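Local coordinates for protein dally-like, isoform A (Drosophila melanogaster, PDB 6XTZ) that is a cell-surface glypican that probably binds Wnt and Hedgehog proteins and shields the palmitoleate lipid of Wnt so that it can signal at a distance, at residues G257-H260 / Y261-E264; E264-S267 / E268-F272; S512-Q515 / T516-A520. The protein carries 5 engineered substitutions. One frame throughout, in Å; residues are numbered along the deposited sequence.

Interaction 1 of 3, residues G257-H260 / Y261-E264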
# COMPACT_ATOMS: atom_id res chain seq x y z
N GLY A 257 12.94 -4.47 -19.08
CA GLY A 257 13.75 -3.30 -19.37
C GLY A 257 12.92 -2.06 -19.64
O GLY A 257 13.25 -0.97 -19.18
N CYS A 258 11.83 -2.22 -20.40
CA CYS A 258 10.92 -1.10 -20.63
C CYS A 258 10.37 -0.56 -19.31
O CYS A 258 10.22 0.65 -19.14
CB CYS A 258 9.77 -1.54 -21.54
SG CYS A 258 10.19 -1.62 -23.30
N LEU A 259 10.09 -1.45 -18.36
CA LEU A 259 9.53 -1.07 -17.06
C LEU A 259 10.58 -1.11 -15.95
O LEU A 259 10.23 -1.28 -14.78
CB LEU A 259 8.35 -1.97 -16.71
CG LEU A 259 7.27 -2.14 -17.79
CD1 LEU A 259 6.15 -3.03 -17.27
CD2 LEU A 259 6.73 -0.79 -18.23
N HIS A 260 11.86 -0.96 -16.30
CA HIS A 260 12.91 -1.07 -15.29
C HIS A 260 12.91 0.09 -14.31
O HIS A 260 13.47 -0.04 -13.22
CB HIS A 260 14.28 -1.18 -15.96
CG HIS A 260 15.39 -1.52 -15.01
ND1 HIS A 260 15.39 -2.68 -14.27
CD2 HIS A 260 16.52 -0.85 -14.68
CE1 HIS A 260 16.48 -2.71 -13.52
NE2 HIS A 260 17.18 -1.61 -13.75
N TYR A 261 12.28 1.22 -14.66
CA TYR A 261 12.16 2.32 -13.71
C TYR A 261 11.33 1.95 -12.49
O TYR A 261 11.30 2.72 -11.53
CB TYR A 261 11.56 3.54 -14.41
CG TYR A 261 10.14 3.36 -14.90
CD1 TYR A 261 9.88 2.84 -16.16
CD2 TYR A 261 9.06 3.71 -14.10
CE1 TYR A 261 8.58 2.67 -16.61
CE2 TYR A 261 7.76 3.55 -14.54
CZ TYR A 261 7.52 3.03 -15.79
OH TYR A 261 6.23 2.87 -16.23
N GLN A 262 10.67 0.80 -12.51
CA GLN A 262 9.87 0.31 -11.39
C GLN A 262 10.62 -0.67 -10.51
O GLN A 262 10.00 -1.33 -9.68
CB GLN A 262 8.59 -0.34 -11.92
CG GLN A 262 7.73 0.55 -12.78
CD GLN A 262 6.62 -0.21 -13.48
OE1 GLN A 262 6.58 -1.43 -13.46
NE2 GLN A 262 5.71 0.52 -14.11
N HIS A 263 11.94 -0.79 -10.68
CA HIS A 263 12.69 -1.83 -9.99
C HIS A 263 12.68 -1.63 -8.48
O HIS A 263 12.23 -2.51 -7.73
CB HIS A 263 14.13 -1.89 -10.51
CG HIS A 263 14.91 -3.05 -9.98
ND1 HIS A 263 14.79 -4.33 -10.49
CD2 HIS A 263 15.82 -3.14 -8.98
CE1 HIS A 263 15.59 -5.14 -9.83
NE2 HIS A 263 16.22 -4.45 -8.91
N GLU A 264 13.19 -0.48 -8.02
CA GLU A 264 13.15 -0.16 -6.60
C GLU A 264 11.72 -0.12 -6.08
O GLU A 264 11.44 -0.62 -4.99
CB GLU A 264 13.83 1.19 -6.35
CG GLU A 264 15.35 1.18 -6.41
CD GLU A 264 15.93 2.58 -6.42
OE1 GLU A 264 15.90 3.23 -7.49
OE2 GLU A 264 16.41 3.04 -5.36
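H260 and H263 both set CG anti to their backbone nitrogens (chi1 -171° and -173°), and because one stands three residues after the other across a turn, the two imidazoles lie side by side and point the same way. Their planes meet obliquely, with centroids 5.1 Å apart. CE1 of H260 comes 3.8 Å from ND1 of H263, and the CB of H263 makes an off-centre CH-pi contact with the H260 ring.

The turn links two helices. L259 is the first residue to leave the helical conformation of 248-258, while Q262 occupies the N-cap position of 263-283. Q262 N donates to L259 O at 3.1 Å, and H263 N reaches H260 O at the same distance of 3.1 Å; both donors stand above the carbonyl plane. Q262 lies alongside L259, its OE1 3.7 Å from L259 CB. Y261 turns its ring back over the preceding turn, where C258 O meets the ring edge 3.6 Å from CE1. Q262 CG sits over one face of that ring, toward its rim, and Q262 NE2 makes a weak hydrogen bond to Y261 OH.

Outside the turn, H260 NE2 is hydrogen-bonded to G501 N, and H500 packs against both histidines, stacking on H263. With the imidazole of H260 cut back to an alanine, G501 N would probably lose its acceptor and H263 one of its two imidazole neighbours. C258 is tied to C226 by a disulfide, which pins the chain just before the turn. Since H260 NE2 accepts from a backbone N-H, its lone pair is engaged, which is consistent with a neutral ring whose proton is on ND1 and with two imidazoles that pack closely with little charge repulsion.

Interaction 2 of 3, residues E264-S267 / E268-F272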
# COMPACT_ATOMS: atom_id res chain seq x y z
N GLU A 264 13.19 -0.48 -8.02
CA GLU A 264 13.15 -0.16 -6.60
C GLU A 264 11.72 -0.12 -6.08
O GLU A 264 11.44 -0.62 -4.99
CB GLU A 264 13.83 1.19 -6.35
CG GLU A 264 15.35 1.18 -6.41
CD GLU A 264 15.93 2.58 -6.42
OE1 GLU A 264 15.90 3.23 -7.49
OE2 GLU A 264 16.41 3.04 -5.36
N PHE A 265 10.82 0.47 -6.86
CA PHE A 265 9.43 0.59 -6.43
C PHE A 265 8.79 -0.78 -6.25
O PHE A 265 7.94 -0.96 -5.36
CB PHE A 265 8.64 1.42 -7.45
CG PHE A 265 7.30 1.88 -6.95
CD1 PHE A 265 7.20 3.02 -6.16
CD2 PHE A 265 6.15 1.19 -7.28
CE1 PHE A 265 5.97 3.45 -5.71
CE2 PHE A 265 4.92 1.62 -6.83
CZ PHE A 265 4.83 2.75 -6.04
N ASP A 266 9.18 -1.75 -7.07
CA ASP A 266 8.66 -3.11 -6.93
C ASP A 266 9.10 -3.74 -5.61
O ASP A 266 8.30 -4.36 -4.91
CB ASP A 266 9.10 -3.96 -8.11
CG ASP A 266 8.88 -5.44 -7.88
OD1 ASP A 266 7.74 -5.83 -7.55
OD2 ASP A 266 9.85 -6.21 -8.04
N SER A 267 10.38 -3.59 -5.26
CA SER A 267 10.88 -4.22 -4.04
C SER A 267 10.26 -3.60 -2.80
O SER A 267 9.89 -4.31 -1.86
CB SER A 267 12.41 -4.14 -3.99
OG SER A 267 12.85 -2.80 -3.92
N GLU A 268 10.14 -2.27 -2.78
CA GLU A 268 9.50 -1.61 -1.64
C GLU A 268 8.01 -1.91 -1.58
O GLU A 268 7.42 -1.92 -0.49
CB GLU A 268 9.75 -0.11 -1.69
CG GLU A 268 11.21 0.28 -1.56
CD GLU A 268 11.80 -0.06 -0.20
OE1 GLU A 268 11.03 -0.32 0.75
OE2 GLU A 268 13.04 -0.07 -0.08
N TRP A 269 7.37 -2.14 -2.73
CA TRP A 269 5.97 -2.54 -2.74
C TRP A 269 5.79 -3.87 -2.01
O TRP A 269 4.79 -4.07 -1.30
CB TRP A 269 5.46 -2.63 -4.17
CG TRP A 269 3.98 -2.89 -4.29
CD1 TRP A 269 3.37 -4.11 -4.42
CD2 TRP A 269 2.94 -1.91 -4.32
NE1 TRP A 269 2.01 -3.94 -4.51
CE2 TRP A 269 1.72 -2.60 -4.45
CE3 TRP A 269 2.92 -0.51 -4.24
CZ2 TRP A 269 0.49 -1.95 -4.51
CZ3 TRP A 269 1.70 0.13 -4.30
CH2 TRP A 269 0.50 -0.58 -4.43
N GLU A 270 6.74 -4.79 -2.17
CA GLU A 270 6.70 -6.03 -1.42
C GLU A 270 6.87 -5.78 0.08
O GLU A 270 6.20 -6.41 0.90
CB GLU A 270 7.78 -6.99 -1.93
CG GLU A 270 7.54 -7.49 -3.34
CD GLU A 270 8.52 -8.57 -3.75
OE1 GLU A 270 9.36 -8.96 -2.91
OE2 GLU A 270 8.47 -9.02 -4.92
N ASN A 271 7.77 -4.85 0.44
CA ASN A 271 7.90 -4.48 1.85
C ASN A 271 6.61 -3.87 2.38
O ASN A 271 6.22 -4.12 3.53
CB ASN A 271 9.07 -3.51 2.04
CG ASN A 271 10.41 -4.13 1.72
OD1 ASN A 271 10.56 -5.35 1.72
ND2 ASN A 271 11.40 -3.29 1.44
N PHE A 272 5.93 -3.07 1.55
CA PHE A 272 4.64 -2.52 1.95
C PHE A 272 3.62 -3.62 2.18
O PHE A 272 2.86 -3.58 3.15
CB PHE A 272 4.15 -1.54 0.88
CG PHE A 272 2.67 -1.25 0.95
CD1 PHE A 272 2.17 -0.35 1.87
CD2 PHE A 272 1.79 -1.89 0.10
CE1 PHE A 272 0.82 -0.08 1.94
CE2 PHE A 272 0.43 -1.63 0.17
CZ PHE A 272 -0.06 -0.73 1.09
O HOH W 1 7.17 -8.11 -6.88
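E264 to F272 run as regular alpha-helix, in which E268 N meets E264 O at 3.0 Å, nearly head-on, and the bonds from W269 N to F265 O, E270 N to D266 O and N271 N to S267 O repeat the i to i+4 pattern.

S267 turns OG back between its own N and carbonyl carbon (chi1 64°), and from there the hydroxyl donates to E264 O at 2.8 Å. That carbonyl is thus gripped twice, by the hydroxyl and by E268 N. One turn on, N271 ND2 gives a hydrogen bond of 3.1 Å to E268 OE1; the donor stands above the carboxylate plane while the acceptor lies near the plane of the amide. The bend of the E268 chain at chi2 (-66°) turns the carboxylate toward N271.

F265 and W269 lie side by side on the buried flank, F265 CE2 against W269 CE3 at 3.9 Å. D266 and E270 face a different way: OD1 of D266 is 4.2 Å from OE2 of E270, with the carboxylate planes nearly perpendicular. The proximity of two acids is likely to be eased by K458, which forms a salt bridge to E270 OE2.

The aromatic flank is enclosed by helices. W460 of helix 459-467 meets both F265 and W269 edge-to-face, and W269 NE1 is hydrogen-bonded to Y456 O. Helices 51-110 and 185-216 pack on W269, the latter also on F265 and F272, while helix 513-538 lies against F265 and E268. Together they cover this side of 263-283 within the elongated all-helical glypican fold, and S267 faces solvent.

Interaction 3 of 3, residues S512-Q515 / T516-A520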
# COMPACT_ATOMS: atom_id res chain seq x y z
N SER A 512 16.07 5.42 -17.52
CA SER A 512 16.70 6.71 -17.73
C SER A 512 16.61 7.57 -16.47
O SER A 512 15.79 7.32 -15.58
CB SER A 512 16.06 7.43 -18.91
OG SER A 512 14.69 7.68 -18.67
N THR A 513 17.46 8.59 -16.42
CA THR A 513 17.46 9.49 -15.27
C THR A 513 16.14 10.22 -15.12
O THR A 513 15.71 10.52 -14.00
CB THR A 513 18.62 10.49 -15.38
OG1 THR A 513 19.84 9.78 -15.64
CG2 THR A 513 18.77 11.29 -14.09
N LYS A 514 15.47 10.53 -16.24
CA LYS A 514 14.18 11.21 -16.16
C LYS A 514 13.13 10.31 -15.53
O LYS A 514 12.27 10.79 -14.77
CB LYS A 514 13.74 11.66 -17.55
CG LYS A 514 12.38 12.34 -17.58
CD LYS A 514 11.97 12.72 -18.99
CE LYS A 514 10.60 13.37 -19.01
NZ LYS A 514 10.18 13.78 -20.39
N GLN A 515 13.17 9.01 -15.82
CA GLN A 515 12.17 8.10 -15.28
C GLN A 515 12.34 7.91 -13.77
O GLN A 515 11.37 7.94 -13.02
CB GLN A 515 12.23 6.76 -16.00
CG GLN A 515 11.75 6.81 -17.45
CD GLN A 515 11.87 5.47 -18.15
OE1 GLN A 515 12.80 4.71 -17.90
NE2 GLN A 515 10.92 5.18 -19.04
N THR A 516 13.58 7.71 -13.32
CA THR A 516 13.81 7.52 -11.89
C THR A 516 13.58 8.81 -11.11
O THR A 516 13.25 8.75 -9.92
CB THR A 516 15.23 7.01 -11.64
OG1 THR A 516 16.18 8.05 -11.92
CG2 THR A 516 15.52 5.82 -12.54
N ALA A 517 13.72 9.97 -11.75
CA ALA A 517 13.43 11.22 -11.07
C ALA A 517 11.93 11.39 -10.85
O ALA A 517 11.52 11.94 -9.82
CB ALA A 517 13.99 12.40 -11.86
N GLN A 518 11.11 10.91 -11.79
CA GLN A 518 9.67 10.94 -11.58
C GLN A 518 9.23 9.96 -10.50
O GLN A 518 8.23 10.20 -9.82
CB GLN A 518 8.94 10.62 -12.89
CG GLN A 518 9.16 11.63 -14.00
CD GLN A 518 8.37 11.29 -15.26
OE1 GLN A 518 8.93 10.79 -16.23
NE2 GLN A 518 7.07 11.56 -15.23
N MET A 519 9.97 8.86 -10.34
CA MET A 519 9.64 7.86 -9.33
C MET A 519 10.17 8.21 -7.95
O MET A 519 9.83 7.51 -6.98
CB MET A 519 10.18 6.49 -9.75
CG MET A 519 9.62 5.97 -11.07
SD MET A 519 7.90 5.45 -10.95
CE MET A 519 8.05 4.08 -9.81
N ALA A 520 10.98 9.26 -7.82
CA ALA A 520 11.66 9.54 -6.56
C ALA A 520 10.67 9.87 -5.46
O ALA A 520 10.74 9.32 -4.35
CB ALA A 520 12.67 10.67 -6.75
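S512 and Q515 face each other across the first turn of a helix and exchange bonds in both directions, a capping box. S512 OG accepts from Q515 N, and Q515 OE1 in return accepts from S512 N at 3.4 Å; both bonds are weak. The extended Q515 chain, with CG anti to the carbonyl carbon (chi1 -69°), runs back toward the N-cap and carries its amide to S512 N.

T516 instead folds its side chain back on the preceding turn. In one of its two modelled conformers OG1, held between its own N and carbonyl carbon (chi1 70°), gives a weak and doubtful bond of 3.3 Å to T513 O, while CG2 rests 3.4 Å from S512 O. Those two carbonyls also take the backbone amides of the next turn: T516 N meets S512 O at 3.2 Å, nearly straight, and A517 N binds T513 O.

K514 and Q518 slant across one another. The fully extended lysine passes its aliphatic chain by the glutamine amide, K514 CG lying 4.0 Å from Q518 OE1, and Q518 CG packs on K514 O at 3.3 Å. M519 follows a different course, bent at chi2 and chi3 so that its thioether end leads away from this turn.

The capping box marks the start of helix 513-538, the last helix of the chain. Residues of the loop between helices 185-216 and 224-234 hold this end: Q515 NE2 is hydrogen-bonded to R221 O and Q518 NE2 to N219 O, and S512 and Q515 both touch N223. The same end lies against the turn that leads into helix 263-283 and against the start of that helix.

In the fold
From the N terminus, interaction 1 comes first: it closes the short turn between helices 248-258 and 263-283. Interaction 2 begins where it ends, shares E264 with it, and continues up the first turns of helix 263-283, its centre about 12 Å away from that of interaction 1. Interaction 3 lies far along the sequence, at the start of helix 513-538. All three are local, so none nests within or crosses another. They meet instead in space: Y261 CB packs on Q515 CB at 3.6 Å, and F265 CB on M519 CE at 3.6 Å. These touches tie helix 513-538 to the turn at 259-262 and to the start of helix 263-283, bringing the two parts of the glypican sequence together.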